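Local structure of leucine aminopeptidase 1 (Caenorhabditis elegans, 2HC9) at residues Ile389-Val400 against Tyr471-Leu479. The protein probably serves as a digestive enzyme, a two-zinc aminopeptidase of the M17 family that releases N-terminal amino acids, preferably leucine, from peptides. The protein carries 1 engineered substitution. Residues are numbered along the deposited sequence; the frame is centred on the assembly and turned at random.
Sequences IIKAGKASGDLV and YGPALFSTL
Asp398 lies over one face of the Tyr471 ring, its CB 3.9 Å from the ring centroid in a CH-pi contact and its carboxylate stacked nearly parallel, the planes 16° apart. At the ring's edge, near its plane, lies Leu399 O, which accepts from Tyr471 OH at 2.7 Å; the hydroxyl stands above the plane of that carbonyl. Asp398 is a worked example of a carboxylate holding the first turn of a helix: within the M17 catalytic domain, the turn after helix 383-396 meets the N-terminus of helix 473-480. CG of Asp398 lies beside the backbone N (chi1 -79°), which carries the carboxylate to that N-terminus, where OD2 accepts from Gly472 N, the N-cap residue, at 2.8 Å and from Leu475 N at 3.0 Å, on opposite faces of the carboxylate; a water links OD2 to Ala474 N. The helix end probably stabilises the negative charge, and OD1 forms a salt bridge with Arg129. A leucine in place of Tyr471 would probably leave Leu399 O without this donor and the Asp398 carboxylate without its stacked ring. The axes of 389-396 and 473-479 cross at 118°, and Leu475 is a knob in the hole formed by Ile389, Ala392, Gly393 and Ser396, where CD1 comes within 3.5 Å of Gly393 N. Leu456 of strand 452-457 touches Tyr471, Leu475 and Val400. Ser396 OG, accepting from Asp398 N in an ST turn, donates to Ala392 O at 2.7 Å, on the face opposite Ser396 N.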
ATOM      1  N   ILE A 389      10.660  39.380  -6.305  1.00 16.96           N
ATOM      2  CA  ILE A 389      11.352  38.088  -6.516  1.00 14.78           C
ATOM      3  C   ILE A 389      10.748  37.358  -7.707  1.00 17.32           C
ATOM      4  O   ILE A 389      11.445  36.643  -8.416  1.00 16.13           O
ATOM      5  CB  ILE A 389      11.421  37.219  -5.228  1.00 16.99           C
ATOM      6  CG1 ILE A 389      12.595  36.215  -5.324  1.00 18.17           C
ATOM      7  CG2 ILE A 389      10.030  36.575  -4.879  1.00 16.86           C
ATOM      8  CD1 ILE A 389      12.930  35.502  -4.011  1.00 18.74           C
ATOM      9  N   ILE A 390       9.458  37.577  -7.973  1.00 17.74           N
ATOM     10  CA  ILE A 390       8.856  36.958  -9.164  1.00 17.87           C
ATOM     11  C   ILE A 390       9.491  37.577 -10.412  1.00 18.12           C
ATOM     12  O   ILE A 390       9.866  36.877 -11.380  1.00 15.99           O
ATOM     13  CB  ILE A 390       7.303  37.100  -9.158  1.00 20.48           C
ATOM     14  CG1 ILE A 390       6.706  36.150  -8.116  1.00 17.69           C
ATOM     15  CG2 ILE A 390       6.713  36.744 -10.533  1.00 17.34           C
ATOM     16  CD1 ILE A 390       5.293  36.560  -7.635  1.00 21.25           C
ATOM     17  N   LYS A 391       9.633  38.899 -10.370  1.00 17.66           N
ATOM     18  CA  LYS A 391      10.298  39.626 -11.444  1.00 19.39           C
ATOM     19  C   LYS A 391      11.768  39.168 -11.642  1.00 17.57           C
ATOM     20  O   LYS A 391      12.225  38.951 -12.789  1.00 16.36           O
ATOM     21  CB  LYS A 391      10.233  41.127 -11.123  1.00 21.45           C
ATOM     22  CG  LYS A 391      11.060  41.986 -12.058  1.00 27.89           C
ATOM     23  CD  LYS A 391      10.836  43.447 -11.715  1.00 37.95           C
ATOM     24  CE  LYS A 391      11.885  44.347 -12.349  1.00 44.99           C
ATOM     25  NZ  LYS A 391      11.529  45.770 -12.095  1.00 50.15           N
ATOM     26  N   ALA A 392      12.484  39.018 -10.530  1.00 17.07           N
ATOM     27  CA  ALA A 392      13.847  38.456 -10.541  1.00 16.87           C
ATOM     28  C   ALA A 392      13.903  37.039 -11.117  1.00 19.13           C
ATOM     29  O   ALA A 392      14.845  36.712 -11.842  1.00 17.09           O
ATOM     30  CB  ALA A 392      14.463  38.493  -9.138  1.00 18.45           C
ATOM     31  N   GLY A 393      12.903  36.204 -10.804  1.00 15.34           N
ATOM     32  CA  GLY A 393      12.812  34.847 -11.388  1.00 14.08           C
ATOM     33  C   GLY A 393      12.697  34.886 -12.901  1.00 15.96           C
ATOM     34  O   GLY A 393      13.330  34.083 -13.598  1.00 16.21           O
ATOM     35  N   LYS A 394      11.885  35.812 -13.405  1.00 17.20           N
ATOM     36  CA  LYS A 394      11.675  35.959 -14.839  1.00 15.45           C
ATOM     37  C   LYS A 394      12.962  36.438 -15.520  1.00 16.82           C
ATOM     38  O   LYS A 394      13.335  35.920 -16.568  1.00 18.81           O
ATOM     39  CB  LYS A 394      10.510  36.910 -15.147  1.00 18.95           C
ATOM     40  CG  LYS A 394       9.122  36.270 -14.873  1.00 20.98           C
ATOM     41  CD  LYS A 394       8.023  37.176 -15.421  1.00 28.06           C
ATOM     42  CE  LYS A 394       6.650  36.898 -14.800  1.00 27.94           C
ATOM     43  NZ  LYS A 394       6.162  35.572 -15.177  1.00 29.50           N
ATOM     44  N   ALA A 395      13.645  37.394 -14.889  1.00 19.69           N
ATOM     45  CA  ALA A 395      14.852  37.976 -15.488  1.00 21.70           C
ATOM     46  C   ALA A 395      16.046  37.028 -15.429  1.00 21.49           C
ATOM     47  O   ALA A 395      16.939  37.133 -16.258  1.00 20.99           O
ATOM     48  CB  ALA A 395      15.194  39.311 -14.829  1.00 22.29           C
ATOM     49  N   SER A 396      16.069  36.126 -14.442  1.00 15.77           N
ATOM     50  CA  SER A 396      17.218  35.219 -14.211  1.00 16.84           C
ATOM     51  C   SER A 396      17.020  33.863 -14.858  1.00 18.70           C
ATOM     52  O   SER A 396      17.997  33.156 -15.081  1.00 17.81           O
ATOM     53  CB  SER A 396      17.445  34.974 -12.707  1.00 15.07           C
ATOM     54  OG  SER A 396      16.279  34.416 -12.091  1.00 18.01           O
ATOM     55  N   GLY A 397      15.769  33.489 -15.129  1.00 17.81           N
ATOM     56  CA  GLY A 397      15.444  32.093 -15.452  1.00 17.06           C
ATOM     57  C   GLY A 397      15.312  31.108 -14.289  1.00 20.90           C
ATOM     58  O   GLY A 397      14.926  29.957 -14.510  1.00 21.36           O
ATOM     59  N   ASP A 398      15.592  31.556 -13.057  1.00 17.69           N
ATOM     60  CA  ASP A 398      15.352  30.748 -11.849  1.00 17.96           C
ATOM     61  C   ASP A 398      13.928  31.146 -11.402  1.00 15.22           C
ATOM     62  O   ASP A 398      13.754  32.045 -10.592  1.00 15.14           O
ATOM     63  CB  ASP A 398      16.362  31.106 -10.741  1.00 15.45           C
ATOM     64  CG  ASP A 398      17.743  30.465 -10.939  1.00 14.62           C
ATOM     65  OD1 ASP A 398      17.965  29.714 -11.931  1.00 16.45           O
ATOM     66  OD2 ASP A 398      18.620  30.730 -10.093  1.00 15.00           O
ATOM     67  N   LEU A 399      12.923  30.518 -11.992  1.00 17.16           N
ATOM     68  CA  LEU A 399      11.522  30.964 -11.833  1.00 18.47           C
ATOM     69  C   LEU A 399      11.031  30.862 -10.407  1.00 14.51           C
ATOM     70  O   LEU A 399      11.467  29.981  -9.651  1.00 15.43           O
ATOM     71  CB  LEU A 399      10.605  30.160 -12.756  1.00 15.55           C
ATOM     72  CG  LEU A 399      10.839  30.430 -14.253  1.00 19.19           C
ATOM     73  CD1 LEU A 399      10.044  29.449 -15.115  1.00 15.49           C
ATOM     74  CD2 LEU A 399      10.388  31.855 -14.558  1.00 23.25           C
ATOM     75  N   VAL A 400      10.142  31.786 -10.036  1.00 16.55           N
ATOM     76  CA  VAL A 400       9.566  31.818  -8.678  1.00 15.77           C
ATOM     77  C   VAL A 400       8.054  32.067  -8.821  1.00 16.22           C
ATOM     78  O   VAL A 400       7.632  32.913  -9.645  1.00 17.86           O
ATOM     79  CB  VAL A 400      10.190  32.936  -7.832  1.00 14.01           C
ATOM     80  CG1 VAL A 400       9.555  32.981  -6.439  1.00 16.30           C
ATOM     81  CG2 VAL A 400      11.723  32.755  -7.711  1.00 15.77           C
ATOM     82  N   TYR A 471      20.229  26.043  -9.291  1.00 14.66           N
ATOM     83  CA  TYR A 471      19.265  27.105  -8.982  1.00 14.86           C
ATOM     84  C   TYR A 471      19.731  27.942  -7.797  1.00 16.28           C
ATOM     85  O   TYR A 471      20.220  27.404  -6.780  1.00 16.23           O
ATOM     86  CB  TYR A 471      17.931  26.438  -8.631  1.00 15.29           C
ATOM     87  CG  TYR A 471      16.758  27.374  -8.452  1.00 13.12           C
ATOM     88  CD1 TYR A 471      15.797  27.516  -9.461  1.00 16.29           C
ATOM     89  CD2 TYR A 471      16.586  28.076  -7.254  1.00 18.99           C
ATOM     90  CE1 TYR A 471      14.676  28.365  -9.283  1.00 13.54           C
ATOM     91  CE2 TYR A 471      15.500  28.918  -7.060  1.00 16.22           C
ATOM     92  CZ  TYR A 471      14.561  29.057  -8.062  1.00 15.23           C
ATOM     93  OH  TYR A 471      13.481  29.872  -7.822  1.00 15.81           O
ATOM     94  N   GLY A 472      19.554  29.262  -7.911  1.00 14.17           N
ATOM     95  CA  GLY A 472      19.762  30.140  -6.761  1.00 13.85           C
ATOM     96  C   GLY A 472      20.696  31.312  -7.078  1.00 14.59           C
ATOM     97  O   GLY A 472      20.297  32.449  -6.909  1.00 15.61           O
ATOM     98  N   PRO A 473      21.945  31.038  -7.524  1.00 17.86           N
ATOM     99  CA  PRO A 473      22.848  32.155  -7.890  1.00 16.61           C
ATOM    100  C   PRO A 473      22.274  33.131  -8.934  1.00 14.09           C
ATOM    101  O   PRO A 473      22.416  34.346  -8.776  1.00 17.28           O
ATOM    102  CB  PRO A 473      24.100  31.446  -8.429  1.00 18.63           C
ATOM    103  CG  PRO A 473      24.097  30.082  -7.674  1.00 17.72           C
ATOM    104  CD  PRO A 473      22.627  29.720  -7.580  1.00 15.16           C
ATOM    105  N   ALA A 474      21.613  32.626  -9.965  1.00 13.69           N
ATOM    106  CA  ALA A 474      21.069  33.532 -10.988  1.00 13.29           C
ATOM    107  C   ALA A 474      19.936  34.360 -10.377  1.00 17.50           C
ATOM    108  O   ALA A 474      19.894  35.572 -10.557  1.00 15.69           O
ATOM    109  CB  ALA A 474      20.596  32.760 -12.227  1.00 15.31           C
ATOM    110  N   LEU A 475      19.028  33.710  -9.652  1.00 18.43           N
ATOM    111  CA  LEU A 475      17.918  34.414  -8.979  1.00 14.62           C
ATOM    112  C   LEU A 475      18.417  35.553  -8.088  1.00 15.52           C
ATOM    113  O   LEU A 475      17.950  36.686  -8.202  1.00 15.60           O
ATOM    114  CB  LEU A 475      17.133  33.436  -8.084  1.00 14.12           C
ATOM    115  CG  LEU A 475      15.960  34.096  -7.355  1.00 16.59           C
ATOM    116  CD1 LEU A 475      14.927  34.719  -8.363  1.00 16.13           C
ATOM    117  CD2 LEU A 475      15.270  33.032  -6.487  1.00 14.68           C
ATOM    118  N   PHE A 476      19.358  35.258  -7.192  1.00 15.71           N
ATOM    119  CA  PHE A 476      19.798  36.291  -6.258  1.00 16.25           C
ATOM    120  C   PHE A 476      20.714  37.335  -6.869  1.00 17.56           C
ATOM    121  O   PHE A 476      20.776  38.453  -6.394  1.00 16.45           O
ATOM    122  CB  PHE A 476      20.377  35.703  -4.976  1.00 15.72           C
ATOM    123  CG  PHE A 476      19.314  35.174  -4.064  1.00 16.67           C
ATOM    124  CD1 PHE A 476      18.575  36.050  -3.279  1.00 18.38           C
ATOM    125  CD2 PHE A 476      18.987  33.820  -4.065  1.00 18.01           C
ATOM    126  CE1 PHE A 476      17.528  35.579  -2.461  1.00 20.91           C
ATOM    127  CE2 PHE A 476      17.962  33.331  -3.238  1.00 22.49           C
ATOM    128  CZ  PHE A 476      17.226  34.218  -2.442  1.00 19.69           C
ATOM    129  N   SER A 477      21.406  36.965  -7.935  1.00 18.02           N
ATOM    130  CA  SER A 477      22.174  37.955  -8.691  1.00 21.31           C
ATOM    131  C   SER A 477      21.261  39.004  -9.288  1.00 20.98           C
ATOM    132  O   SER A 477      21.571  40.185  -9.229  1.00 19.70           O
ATOM    133  CB  SER A 477      22.972  37.273  -9.803  1.00 20.18           C
ATOM    134  OG  SER A 477      24.017  36.557  -9.190  1.00 23.99           O
ATOM    135  N   THR A 478      20.131  38.574  -9.850  1.00 20.50           N
ATOM    136  CA  THR A 478      19.174  39.531 -10.438  0.50 19.05           C
ATOM    137  C   THR A 478      18.408  40.252  -9.353  1.00 20.20           C
ATOM    138  O   THR A 478      18.166  41.447  -9.471  1.00 22.07           O
ATOM    139  CB  THR A 478      18.160  38.957 -11.500  0.50 19.83           C
ATOM    140  OG1 THR A 478      17.358  37.904 -10.941  0.50 13.76           O
ATOM    141  CG2 THR A 478      18.876  38.471 -12.772  0.50 16.54           C
ATOM    142  N   LEU A 479      18.037  39.550  -8.289  1.00 15.60           N
ATOM    143  CA  LEU A 479      17.278  40.195  -7.199  1.00 18.60           C
ATOM    144  C   LEU A 479      18.084  41.279  -6.458  1.00 20.68           C
ATOM    145  O   LEU A 479      17.567  42.387  -6.179  1.00 20.10           O
ATOM    146  CB  LEU A 479      16.766  39.144  -6.196  1.00 16.87           C
ATOM    147  CG  LEU A 479      15.927  39.692  -5.020  1.00 17.36           C
ATOM    148  CD1 LEU A 479      14.628  40.285  -5.563  1.00 18.40           C
ATOM    149  CD2 LEU A 479      15.622  38.550  -4.053  1.00 16.97           C
TER
HETATM  150  O   HOH W   1      21.067  29.888 -10.805  1.00 16.28           O